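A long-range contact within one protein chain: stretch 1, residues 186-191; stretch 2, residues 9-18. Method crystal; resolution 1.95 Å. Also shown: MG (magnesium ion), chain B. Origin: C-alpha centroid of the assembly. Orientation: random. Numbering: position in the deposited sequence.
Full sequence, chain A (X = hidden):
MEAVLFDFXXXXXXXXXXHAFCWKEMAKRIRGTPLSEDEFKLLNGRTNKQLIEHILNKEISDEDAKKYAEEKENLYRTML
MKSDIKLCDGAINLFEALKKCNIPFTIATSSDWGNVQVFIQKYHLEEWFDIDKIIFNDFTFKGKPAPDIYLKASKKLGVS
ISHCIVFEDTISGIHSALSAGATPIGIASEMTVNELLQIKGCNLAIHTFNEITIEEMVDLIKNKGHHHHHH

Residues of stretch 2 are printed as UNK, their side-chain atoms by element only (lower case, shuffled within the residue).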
# COMPACT_ATOMS: atom_id res chain seq x y z
N GLY A 186 -3.20 -4.48 -10.78
CA GLY A 186 -1.86 -4.28 -10.26
C GLY A 186 -1.31 -2.93 -10.69
O GLY A 186 -1.62 -2.42 -11.76
N ILE A 187 -0.52 -2.33 -9.79
CA ILE A 187 0.23 -1.11 -10.09
C ILE A 187 1.70 -1.51 -10.21
O ILE A 187 2.29 -2.02 -9.25
CB ILE A 187 0.04 -0.03 -9.03
CG1 ILE A 187 -1.41 0.49 -9.02
CG2 ILE A 187 0.99 1.13 -9.28
CD1 ILE A 187 -1.87 1.10 -10.35
N ALA A 188 2.29 -1.27 -11.39
CA ALA A 188 3.65 -1.75 -11.68
C ALA A 188 4.73 -0.78 -11.15
O ALA A 188 5.59 -0.29 -11.88
CB ALA A 188 3.80 -1.98 -13.19
N SER A 189 4.69 -0.53 -9.85
CA SER A 189 5.71 0.36 -9.28
C SER A 189 7.01 -0.37 -8.98
O SER A 189 8.08 0.23 -9.06
CB SER A 189 5.20 1.04 -8.01
OG SER A 189 4.83 0.07 -7.04
N GLU A 190 6.94 -1.64 -8.60
CA GLU A 190 8.13 -2.45 -8.38
C GLU A 190 8.15 -3.72 -9.21
O GLU A 190 9.18 -4.06 -9.79
CB GLU A 190 8.26 -2.80 -6.88
CG GLU A 190 8.81 -1.63 -6.06
CD GLU A 190 10.25 -1.27 -6.44
OE1 GLU A 190 11.07 -2.20 -6.59
OE2 GLU A 190 10.55 -0.05 -6.58
N MET A 191 7.04 -4.43 -9.29
CA MET A 191 6.90 -5.48 -10.28
C MET A 191 6.58 -4.89 -11.64
O MET A 191 6.01 -3.80 -11.74
CB MET A 191 5.81 -6.46 -9.85
CG MET A 191 6.19 -7.10 -8.49
SD MET A 191 4.91 -8.15 -7.78
CE MET A 191 4.76 -9.40 -9.03
N UNK A 9 0.97 2.84 0.01
CA UNK A 9 2.40 2.71 -0.24
C UNK A 9 2.67 1.83 -1.45
O UNK A 9 2.21 0.69 -1.52
c UNK A 9 2.82 2.93 2.23
c UNK A 9 3.08 2.12 0.99
o UNK A 9 1.98 2.58 3.07
n UNK A 9 3.50 4.06 2.33
N UNK A 10 3.45 2.35 -2.40
CA UNK A 10 3.78 1.62 -3.60
C UNK A 10 2.71 1.66 -4.67
O UNK A 10 2.96 1.25 -5.80
N UNK A 11 1.54 2.19 -4.34
CA UNK A 11 0.40 2.26 -5.25
C UNK A 11 0.02 3.70 -5.55
O UNK A 11 0.05 4.12 -6.71
c UNK A 11 -2.06 1.67 -5.45
c UNK A 11 -0.78 1.48 -4.63
o UNK A 11 -0.46 0.08 -4.56
N UNK A 12 -0.33 4.49 -4.52
CA UNK A 12 -0.62 5.91 -4.73
C UNK A 12 0.63 6.79 -4.66
O UNK A 12 0.64 7.87 -5.26
c UNK A 12 -3.10 6.02 -4.04
c UNK A 12 -3.55 6.69 -5.37
c UNK A 12 -4.05 6.40 -2.92
c UNK A 12 -1.65 6.40 -3.70
N UNK A 13 1.66 6.36 -3.94
CA UNK A 13 2.97 7.00 -4.01
C UNK A 13 4.03 5.93 -4.24
O UNK A 13 3.93 4.82 -3.72
c UNK A 13 2.29 8.98 -2.56
c UNK A 13 3.29 7.82 -2.73
c UNK A 13 3.32 6.95 -1.47
c UNK A 13 3.86 7.74 -0.21
N UNK A 14 5.05 6.24 -5.05
CA UNK A 14 6.09 5.25 -5.35
C UNK A 14 7.22 5.46 -4.34
O UNK A 14 8.25 6.04 -4.63
c UNK A 14 5.08 4.08 -10.08
c UNK A 14 4.22 4.71 -7.52
c UNK A 14 3.30 4.26 -8.47
c UNK A 14 6.00 4.54 -9.12
c UNK A 14 5.57 4.87 -7.83
c UNK A 14 3.73 3.95 -9.75
c UNK A 14 6.57 5.37 -6.80
N UNK A 15 6.99 4.98 -3.11
CA UNK A 15 7.91 5.22 -2.00
C UNK A 15 8.76 4.01 -1.66
O UNK A 15 9.48 4.03 -0.66
o UNK A 15 5.71 3.76 -1.04
c UNK A 15 7.14 5.69 -0.76
o UNK A 15 5.71 4.75 0.92
c UNK A 15 6.11 4.66 -0.26
N UNK A 16 8.73 2.95 -2.47
CA UNK A 16 9.59 1.82 -2.14
C UNK A 16 11.07 2.19 -2.06
O UNK A 16 11.73 1.77 -1.09
o UNK A 16 7.98 0.27 -3.02
c UNK A 16 9.35 0.67 -3.13
c UNK A 16 10.28 -0.52 -2.80
N UNK A 17 11.65 2.97 -2.99
CA UNK A 17 13.07 3.33 -2.82
C UNK A 17 13.36 4.02 -1.51
O UNK A 17 14.39 3.76 -0.87
c UNK A 17 13.35 4.23 -4.03
c UNK A 17 11.12 3.47 -4.28
c UNK A 17 12.40 3.73 -5.10
N UNK A 18 12.45 4.89 -1.06
CA UNK A 18 12.65 5.55 0.23
C UNK A 18 12.62 4.55 1.39
O UNK A 18 13.44 4.65 2.31
c UNK A 18 10.81 8.70 1.60
c UNK A 18 11.58 6.63 0.42
c UNK A 18 13.20 7.90 1.87
c UNK A 18 11.73 7.46 1.68
MG MG B . 1.50 -1.28 -1.23
O HOH W 1 0.62 -3.19 -0.89
O HOH W 2 3.66 -1.74 -1.14

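Position 9 carries two side-chain carbons, the second bonded to one oxygen and one nitrogen: a carboxamide, and so asparagine. Its side chain makes no contact with stretch 1. The backbone of Asn9 has a separate task, with its O 2.1 Å from the magnesium ion MG.

Position 10 has no side-chain atoms and is therefore glycine. Its phi of 82° by itself favours that residue, and an ideal CB built here would lie 3.9 Å from Ser189 OG. What Gly10 offers stretch 1 is its carbonyl: Ser189 OG donates a hydrogen bond to Gly10 O at 2.5 Å, a short distance.

Position 11 shows a first carbon bearing one oxygen and one carbon, and that terminal carbon lies against Ile187. The fork is that of threonine. With chi1 at -66° (m), Thr11 places CG2 3.8 Å from Ile187 CG1, while its OG1 is hydrogen-bonded to a residue flanking the stretches.

Position 12 has four carbons, forked at the second, which identifies leucine. CA to CB points away from stretch 1, and the side chain makes no contact with it.

Position 13 also has four carbons, but the fork is at the first and one arm is two carbons long: isoleucine. Its side chain is out of reach of stretch 1, yet the backbone of Ile13 helps hold the loop, its O accepting weak hydrogen bonds from Gly10 N at 2.8 Å and from the N of position 15 at 3.1 Å.

Position 14 consists of one carbon followed by a ring of six carbons without a heteroatom, and the ring touches Ser189 and Ile187; hence phenylalanine. Although its CA-to-CB bond runs sideways, the end of the side chain comes nearer. Ser189 CB sits 3.5 Å from the Phe14 ring centroid and 4° off the ring normal, almost directly over one face, as a CH-pi contact requires. Ile187 CG2 approaches Phe14 CZ obliquely at 4.0 Å.

Position 15 has two carbons, the second carrying two oxygens: a carboxylate on a short stem, aspartate. It occupies the N-cap position but makes no capping bond. Instead, Asp15 OD2 accepts from Asn9 ND2 at 2.7 Å with an angle of 159°, and Asp15 OD1 receives a weak bond from Gly10 N at 3.0 Å, linking Asn9 and Gly10 to Asp15.

Position 16 repeats the carbon with one oxygen and one carbon, its oxygen lying near Glu190, so it is threonine. Its CB points toward stretch 1, and Thr16 OG1 lies 3.7 Å from Glu190 CG.

Position 17 has three carbons closing a ring onto the backbone N, one of them near Glu190, which defines proline. Pro17 CD is 4.2 Å from Glu190 OE2.

Position 18 has four carbons forked at the second: leucine, out of reach of stretch 1.

The contact buries 325 Å² in total and centres on Ser189, whose hydroxyl binds Gly10 O while its CB covers the Phe14 face. Ile187 adds apolar packing against Thr11 and Phe14, and Glu190 reaches the helix start at Thr16.

Stretch 2 (9-18) NGTLIFDTPL
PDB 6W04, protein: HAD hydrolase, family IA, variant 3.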